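Local coordinates for AlgX/AlgJ SGNH hydrolase-like domain-containing protein (PDB 4NZK) that is of unknown function but, as a DHHW-family member of the SGNH hydrolase clan, may act as a hydrolase, at residues S87-F92 and V138-V143. Residues are numbered along the deposited sequence; the frame is centred on the assembly and turned at random.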
ATOM      1  N   SER A  87     -19.074  -0.093  -3.137  1.00 11.71           N
ATOM      2  CA  SER A  87     -20.245   0.341  -2.381  0.50 13.06           C
ATOM      3  C   SER A  87     -19.877   0.926  -1.022  1.00 12.32           C
ATOM      4  O   SER A  87     -20.475   1.905  -0.574  1.00 11.58           O
ATOM      5  CB  SER A  87     -21.225  -0.823  -2.229  0.50 13.93           C
ATOM      6  OG  SER A  87     -22.426  -0.422  -1.590  0.50 13.33           O
ATOM      7  N   TYR A  88     -18.894   0.338  -0.359  1.00 11.70           N
ATOM      8  CA  TYR A  88     -18.448   0.842   0.927  1.00 11.98           C
ATOM      9  C   TYR A  88     -17.768   2.208   0.794  1.00 12.38           C
ATOM     10  O   TYR A  88     -17.973   3.111   1.617  1.00 11.69           O
ATOM     11  CB  TYR A  88     -17.522  -0.156   1.612  1.00 12.50           C
ATOM     12  CG  TYR A  88     -18.089  -1.557   1.779  1.00 13.00           C
ATOM     13  CD1 TYR A  88     -19.446  -1.780   1.838  1.00 14.98           C
ATOM     14  CD2 TYR A  88     -17.234  -2.658   1.860  1.00 12.40           C
ATOM     15  CE1 TYR A  88     -19.964  -3.055   1.965  1.00 16.09           C
ATOM     16  CE2 TYR A  88     -17.742  -3.937   1.999  1.00 16.52           C
ATOM     17  CZ  TYR A  88     -19.106  -4.124   2.042  1.00 14.99           C
ATOM     18  OH  TYR A  88     -19.621  -5.412   2.178  1.00 17.87           O
ATOM     19  N   LEU A  89     -16.904   2.347  -0.190  1.00 11.85           N
ATOM     20  CA  LEU A  89     -16.286   3.656  -0.449  1.00 10.14           C
ATOM     21  C   LEU A  89     -17.349   4.697  -0.748  1.00 11.25           C
ATOM     22  O   LEU A  89     -17.261   5.829  -0.287  1.00 11.16           O
ATOM     23  CB  LEU A  89     -15.293   3.621  -1.633  1.00 11.51           C
ATOM     24  CG  LEU A  89     -13.851   3.406  -1.234  1.00 15.72           C
ATOM     25  CD1 LEU A  89     -13.610   2.099  -0.532  1.00 18.95           C
ATOM     26  CD2 LEU A  89     -12.990   3.510  -2.460  1.00 14.34           C
ATOM     27  N   ASN A  90     -18.344   4.317  -1.544  1.00 10.01           N
ATOM     28  CA  ASN A  90     -19.401   5.272  -1.912  1.00 10.18           C
ATOM     29  C   ASN A  90     -20.156   5.734  -0.664  1.00  9.98           C
ATOM     30  O   ASN A  90     -20.479   6.915  -0.533  1.00 11.80           O
ATOM     31  CB  ASN A  90     -20.348   4.663  -2.906  1.00 11.26           C
ATOM     32  CG  ASN A  90     -19.716   4.535  -4.284  1.00 11.38           C
ATOM     33  OD1 ASN A  90     -18.684   5.162  -4.582  1.00 12.73           O
ATOM     34  ND2 ASN A  90     -20.338   3.708  -5.123  1.00 11.33           N
ATOM     35  N   GLU A  91     -20.413   4.795   0.239  1.00 10.93           N
ATOM     36  CA  GLU A  91     -21.100   5.104   1.493  0.50 10.98           C
ATOM     37  C   GLU A  91     -20.254   6.032   2.351  1.00 12.49           C
ATOM     38  O   GLU A  91     -20.775   6.998   2.934  1.00 13.07           O
ATOM     39  CB  GLU A  91     -21.419   3.826   2.269  0.50 13.36           C
ATOM     40  CG  GLU A  91     -21.981   4.069   3.668  0.50 12.56           C
ATOM     41  CD  GLU A  91     -23.435   4.526   3.679  0.50 20.20           C
ATOM     42  OE1 GLU A  91     -24.087   4.519   2.603  0.50 22.40           O
ATOM     43  OE2 GLU A  91     -23.941   4.849   4.790  0.50 23.09           O
ATOM     44  N   PHE A  92     -18.954   5.721   2.447  1.00 10.48           N
ATOM     45  CA  PHE A  92     -18.066   6.565   3.189  1.00 10.07           C
ATOM     46  C   PHE A  92     -18.122   7.987   2.635  1.00 10.77           C
ATOM     47  O   PHE A  92     -18.178   8.965   3.402  1.00 11.62           O
ATOM     48  CB  PHE A  92     -16.629   6.020   3.134  1.00 10.94           C
ATOM     49  CG  PHE A  92     -15.647   6.905   3.839  1.00 12.29           C
ATOM     50  CD1 PHE A  92     -15.438   6.798   5.190  1.00 13.58           C
ATOM     51  CD2 PHE A  92     -14.951   7.849   3.139  1.00 12.03           C
ATOM     52  CE1 PHE A  92     -14.540   7.633   5.831  1.00 14.55           C
ATOM     53  CE2 PHE A  92     -14.075   8.692   3.766  1.00 13.93           C
ATOM     54  CZ  PHE A  92     -13.872   8.583   5.111  1.00 12.97           C
ATOM     55  N   VAL A 138     -18.822   6.516  -7.022  1.00 12.22           N
ATOM     56  CA  VAL A 138     -19.667   7.702  -7.110  1.00 12.49           C
ATOM     57  C   VAL A 138     -19.025   8.800  -6.250  1.00 11.24           C
ATOM     58  O   VAL A 138     -18.914   8.674  -5.028  1.00 12.41           O
ATOM     59  CB  VAL A 138     -21.089   7.434  -6.616  1.00 13.04           C
ATOM     60  CG1 VAL A 138     -21.910   8.719  -6.616  1.00 14.35           C
ATOM     61  CG2 VAL A 138     -21.745   6.375  -7.468  1.00 14.50           C
ATOM     62  N   ASN A 139     -18.586   9.873  -6.919  1.00 11.64           N
ATOM     63  CA  ASN A 139     -17.949  11.019  -6.285  1.00 13.28           C
ATOM     64  C   ASN A 139     -16.685  10.672  -5.481  1.00 12.47           C
ATOM     65  O   ASN A 139     -16.337  11.317  -4.504  1.00 12.25           O
ATOM     66  CB  ASN A 139     -18.930  11.787  -5.422  1.00 14.41           C
ATOM     67  CG  ASN A 139     -20.071  12.334  -6.202  1.00 13.05           C
ATOM     68  OD1 ASN A 139     -19.887  12.766  -7.344  1.00 14.60           O
ATOM     69  ND2 ASN A 139     -21.288  12.305  -5.607  1.00 14.86           N
ATOM     70  N   VAL A 140     -16.005   9.640  -5.945  1.00 11.34           N
ATOM     71  CA  VAL A 140     -14.704   9.236  -5.426  1.00 11.10           C
ATOM     72  C   VAL A 140     -13.732   9.356  -6.593  1.00 12.23           C
ATOM     73  O   VAL A 140     -14.011   8.847  -7.684  1.00 15.50           O
ATOM     74  CB  VAL A 140     -14.716   7.804  -4.847  1.00 13.17           C
ATOM     75  CG1 VAL A 140     -13.340   7.340  -4.424  1.00 13.15           C
ATOM     76  CG2 VAL A 140     -15.653   7.755  -3.662  1.00 13.79           C
ATOM     77  N   ILE A 141     -12.596   9.993  -6.354  1.00 11.86           N
ATOM     78  CA  ILE A 141     -11.611  10.245  -7.416  1.00 11.48           C
ATOM     79  C   ILE A 141     -10.713   9.039  -7.611  1.00 11.45           C
ATOM     80  O   ILE A 141     -10.022   8.633  -6.701  1.00 13.81           O
ATOM     81  CB  ILE A 141     -10.743  11.456  -7.029  1.00 12.51           C
ATOM     82  CG1 ILE A 141     -11.636  12.689  -6.841  1.00 13.46           C
ATOM     83  CG2 ILE A 141      -9.653  11.690  -8.052  1.00 12.63           C
ATOM     84  CD1 ILE A 141     -10.946  13.807  -6.108  1.00 16.22           C
ATOM     85  N   ASN A 142     -10.710   8.476  -8.802  1.00 11.84           N
ATOM     86  CA  ASN A 142      -9.901   7.301  -9.064  1.00 11.39           C
ATOM     87  C   ASN A 142      -8.513   7.729  -9.487  1.00 13.88           C
ATOM     88  O   ASN A 142      -8.360   8.588 -10.319  1.00 15.31           O
ATOM     89  CB  ASN A 142     -10.495   6.403 -10.148  1.00 14.97           C
ATOM     90  CG  ASN A 142      -9.729   5.095 -10.242  1.00 13.87           C
ATOM     91  OD1 ASN A 142      -9.682   4.342  -9.266  1.00 19.10           O
ATOM     92  ND2 ASN A 142      -9.089   4.850 -11.366  1.00 20.26           N
ATOM     93  N   VAL A 143      -7.508   7.089  -8.909  1.00 12.06           N
ATOM     94  CA  VAL A 143      -6.123   7.350  -9.255  1.00 10.51           C
ATOM     95  C   VAL A 143      -5.594   6.106 -10.006  1.00 12.65           C
ATOM     96  O   VAL A 143      -5.740   4.995  -9.527  1.00 14.14           O
ATOM     97  CB  VAL A 143      -5.265   7.580  -7.996  1.00 12.89           C
ATOM     98  CG1 VAL A 143      -3.813   7.855  -8.350  1.00 13.96           C
ATOM     99  CG2 VAL A 143      -5.831   8.661  -7.127  1.00 15.64           C
TER
HETATM  100  O   HOH W   1     -20.703   8.431  -2.921  1.00 13.25           O
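At the edge of the mixed sheet of this SGNH-clan protein, helix 83-96 meets the loop that leads from helix 126-136 into the edge strand 141-142, and Asn90 and Val138 carry the junction. The backbone N of Val138 donates to Asn90 OD1 at 2.8 Å with an N-H...O angle of 159°; the donor sits above the carbonyl plane, 43° out of it. With CG anti to its own carbonyl carbon (chi1 -73°), the Asn90 amide reaches toward the start of the loop, and its ND2 donates to the backbone O of Lys136, the last residue of helix 126-136. One carboxamide thus serves both an N-H and a C=O of the chain as it leaves that helix. Val138 CG2 lies 3.8 Å from Asn90 ND2, the two side chains crossing at about a right angle. A water donates to Asn90 O and to Val138 O, 2.8 Å from each, and adds a second polar link. Closer to the sheet the contact turns apolar and looser: Leu89 CD2 approaches Val140 CG1 at 4.3 Å, and both side chains also touch Asn104 of the neighbouring parallel strand 101-107. With an alanine here instead of Asn90, the N-H of Val138 and the carbonyl of Lys136 would probably lose their shared partner. Such packing of a helix beside a helix-to-strand connection, where edge strands run parallel, fits the three-layered alpha/beta fold of the SGNH type.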